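Long-range contact in putative glycerophosphodiester phosphodiesterase (Galdieria sulphuraria, PDB 2O55), which is a putative member of the glycerophosphodiester phosphodiesterase family, with the TIM-barrel fold of that clan: residues P7-H12 and G248-L253. Sequence-based numbering, arbitrary orientation.
Sequences PKIVGH and GLMNFL
Pro7 turns the CD corner of its puckered ring to Leu253, CD lying 4.4 Å from Leu253 CD2, while Leu234 of helix 227-236 also touches Pro7. The planar group here is the carbonyl of Pro7, whose O comes 3.6 Å from Leu253 CD1. Proline suits this spot just ahead of strand 8-12 by its compact apolar surface; its ring nitrogen carries no hydrogen. Ile9, the next residue to face the helix, carries most of the packing. Its CG1 is anti to the carbonyl carbon (chi1 -36°) and CG2 anti to the backbone N, an arrangement that spreads the two branches of this beta-branched residue: CG2 lies 4.0 Å from Leu249 CD2, and CG1 4.3 Å from CG of selenomethionine Met250, a looser border. The side chains of Ile9 and Leu249 run past each other in opposite directions, whereas Ile9 meets Leu253 tip to tip; the modelled closeness of Ile9 CD1 to both leucines is doubtful. In this TIM barrel, strand 8-12 is parallel to its neighbours 39-46 and 240-243, and segment 248-253 of the last helix runs almost antiparallel to it (170°), the axes coming within 9.3 Å. Leu249 and Leu253, four residues and about one turn apart, put their branched ends on the same side of the helix, where Leu249 also touches Ile241 and Trp230. Lys8 and Val10 point away, in keeping with strand alternation; charged Lys8 is exposed, and apolar Val10 is buried against Tyr39 and Leu240.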
ATOM      1  N   PRO A   7       6.499 -16.222   3.139  1.00 17.39           N
ATOM      2  CA  PRO A   7       5.861 -15.007   2.614  1.00 17.03           C
ATOM      3  C   PRO A   7       6.881 -13.895   2.472  1.00 16.51           C
ATOM      4  O   PRO A   7       7.891 -13.904   3.168  1.00 16.83           O
ATOM      5  CB  PRO A   7       4.828 -14.641   3.693  1.00 16.91           C
ATOM      6  CG  PRO A   7       4.861 -15.784   4.722  1.00 17.03           C
ATOM      7  CD  PRO A   7       6.221 -16.403   4.573  1.00 17.47           C
ATOM      8  N   LYS A   8       6.635 -12.953   1.577  1.00 15.98           N
ATOM      9  CA  LYS A   8       7.539 -11.816   1.428  1.00 15.90           C
ATOM     10  C   LYS A   8       7.052 -10.614   2.247  1.00 15.35           C
ATOM     11  O   LYS A   8       5.845 -10.474   2.468  1.00 15.45           O
ATOM     12  CB  LYS A   8       7.677 -11.452  -0.047  1.00 16.24           C
ATOM     13  CG  LYS A   8       8.362 -12.517  -0.869  1.00 17.40           C
ATOM     14  CD  LYS A   8       8.171 -12.281  -2.330  1.00 20.30           C
ATOM     15  CE  LYS A   8       8.891 -13.357  -3.094  1.00 23.57           C
ATOM     16  NZ  LYS A   8       7.887 -14.045  -3.974  1.00 26.81           N
ATOM     17  N   ILE A   9       7.975  -9.762   2.692  1.00 14.74           N
ATOM     18  CA  ILE A   9       7.616  -8.609   3.531  1.00 14.35           C
ATOM     19  C   ILE A   9       7.133  -7.433   2.691  1.00 14.37           C
ATOM     20  O   ILE A   9       7.778  -7.060   1.714  1.00 14.34           O
ATOM     21  CB  ILE A   9       8.805  -8.069   4.377  1.00 14.09           C
ATOM     22  CG1 ILE A   9       9.730  -9.180   4.879  1.00 15.23           C
ATOM     23  CG2 ILE A   9       8.316  -7.212   5.516  1.00 13.13           C
ATOM     24  CD1 ILE A   9       9.054 -10.199   5.699  1.00 16.51           C
ATOM     25  N   VAL A  10       6.009  -6.836   3.081  1.00 14.40           N
ATOM     26  CA  VAL A  10       5.637  -5.522   2.560  1.00 14.57           C
ATOM     27  C   VAL A  10       5.793  -4.491   3.673  1.00 15.13           C
ATOM     28  O   VAL A  10       5.144  -4.607   4.718  1.00 15.91           O
ATOM     29  CB  VAL A  10       4.199  -5.482   2.050  1.00 14.17           C
ATOM     30  CG1 VAL A  10       3.928  -4.126   1.479  1.00 14.13           C
ATOM     31  CG2 VAL A  10       3.990  -6.521   0.993  1.00 13.57           C
ATOM     32  N   GLY A  11       6.649  -3.494   3.463  1.00 15.41           N
ATOM     33  CA  GLY A  11       6.860  -2.439   4.461  1.00 15.78           C
ATOM     34  C   GLY A  11       5.694  -1.464   4.533  1.00 16.22           C
ATOM     35  O   GLY A  11       5.533  -0.617   3.644  1.00 16.50           O
ATOM     36  N   HIS A  12       4.885  -1.583   5.590  1.00 16.24           N
ATOM     37  CA  HIS A  12       3.697  -0.761   5.758  1.00 16.29           C
ATOM     38  C   HIS A  12       4.072   0.706   5.961  1.00 15.90           C
ATOM     39  O   HIS A  12       4.702   1.063   6.951  1.00 15.89           O
ATOM     40  CB  HIS A  12       2.817  -1.267   6.910  1.00 16.43           C
ATOM     41  CG  HIS A  12       1.388  -0.799   6.826  1.00 18.96           C
ATOM     42  ND1 HIS A  12       0.419  -1.180   7.733  1.00 20.67           N
ATOM     43  CD2 HIS A  12       0.761   0.005   5.930  1.00 19.67           C
ATOM     44  CE1 HIS A  12      -0.735  -0.623   7.410  1.00 19.38           C
ATOM     45  NE2 HIS A  12      -0.554   0.102   6.319  1.00 20.20           N
ATOM     46  N   GLY A 248      11.462  -6.641  12.312  1.00 14.81           N
ATOM     47  CA  GLY A 248      11.104  -7.754  13.189  1.00 15.15           C
ATOM     48  C   GLY A 248      10.652  -8.968  12.396  1.00 15.77           C
ATOM     49  O   GLY A 248      11.030 -10.111  12.703  1.00 16.27           O
ATOM     50  N   LEU A 249       9.844  -8.720  11.370  1.00 15.96           N
ATOM     51  CA  LEU A 249       9.357  -9.774  10.508  1.00 16.29           C
ATOM     52  C   LEU A 249      10.509 -10.439   9.777  1.00 17.14           C
ATOM     53  O   LEU A 249      10.566 -11.670   9.736  1.00 17.71           O
ATOM     54  CB  LEU A 249       8.310  -9.248   9.516  1.00 16.14           C
ATOM     55  CG  LEU A 249       7.659 -10.258   8.561  1.00 15.07           C
ATOM     56  CD1 LEU A 249       7.382 -11.574   9.246  1.00 15.84           C
ATOM     57  CD2 LEU A 249       6.369  -9.728   7.994  1.00 13.23           C
HETATM   58  N   MSE A 250      11.419  -9.642   9.210  1.00 17.61           N
HETATM   59  CA  MSE A 250      12.599 -10.184   8.544  1.00 18.37           C
HETATM   60  C   MSE A 250      13.431 -11.021   9.517  1.00 17.70           C
HETATM   61  O   MSE A 250      13.821 -12.148   9.200  1.00 17.14           O
HETATM   62  CB  MSE A 250      13.466  -9.060   8.004  1.00 19.66           C
HETATM   63  CG  MSE A 250      13.720  -9.098   6.480  1.00 23.90           C
HETATM   64 SE   MSE A 250      14.100 -10.844   5.560  1.00 31.21          SE
HETATM   65  CE  MSE A 250      14.832 -10.131   3.697  1.00 25.61           C
ATOM     66  N   ASN A 251      13.674 -10.461  10.709  1.00 17.26           N
ATOM     67  CA  ASN A 251      14.454 -11.122  11.754  1.00 16.59           C
ATOM     68  C   ASN A 251      13.838 -12.442  12.160  1.00 16.34           C
ATOM     69  O   ASN A 251      14.547 -13.421  12.389  1.00 16.68           O
ATOM     70  CB  ASN A 251      14.635 -10.216  12.967  1.00 16.35           C
ATOM     71  CG  ASN A 251      15.733  -9.180  12.770  1.00 16.14           C
ATOM     72  OD1 ASN A 251      16.281  -9.022  11.682  1.00 15.98           O
ATOM     73  ND2 ASN A 251      16.051  -8.463  13.827  1.00 16.09           N
ATOM     74  N   PHE A 252      12.512 -12.463  12.228  1.00 15.97           N
ATOM     75  CA  PHE A 252      11.760 -13.706  12.391  1.00 15.73           C
ATOM     76  C   PHE A 252      12.053 -14.706  11.251  1.00 15.59           C
ATOM     77  O   PHE A 252      12.600 -15.791  11.489  1.00 15.39           O
ATOM     78  CB  PHE A 252      10.250 -13.405  12.493  1.00 15.50           C
ATOM     79  CG  PHE A 252       9.390 -14.631  12.691  1.00 15.51           C
ATOM     80  CD1 PHE A 252       9.373 -15.307  13.914  1.00 15.50           C
ATOM     81  CD2 PHE A 252       8.584 -15.112  11.655  1.00 15.71           C
ATOM     82  CE1 PHE A 252       8.572 -16.455  14.107  1.00 15.52           C
ATOM     83  CE2 PHE A 252       7.768 -16.258  11.839  1.00 15.20           C
ATOM     84  CZ  PHE A 252       7.762 -16.924  13.069  1.00 15.04           C
ATOM     85  N   LEU A 253      11.709 -14.316  10.022  1.00 15.46           N
ATOM     86  CA  LEU A 253      11.783 -15.192   8.857  1.00 15.36           C
ATOM     87  C   LEU A 253      13.189 -15.772   8.681  1.00 15.84           C
ATOM     88  O   LEU A 253      13.361 -16.847   8.093  1.00 15.72           O
ATOM     89  CB  LEU A 253      11.287 -14.456   7.599  1.00 14.98           C
ATOM     90  CG  LEU A 253       9.846 -13.892   7.583  1.00 14.50           C
ATOM     91  CD1 LEU A 253       9.534 -13.234   6.271  1.00 14.24           C
ATOM     92  CD2 LEU A 253       8.777 -14.930   7.839  1.00 13.36           C
TER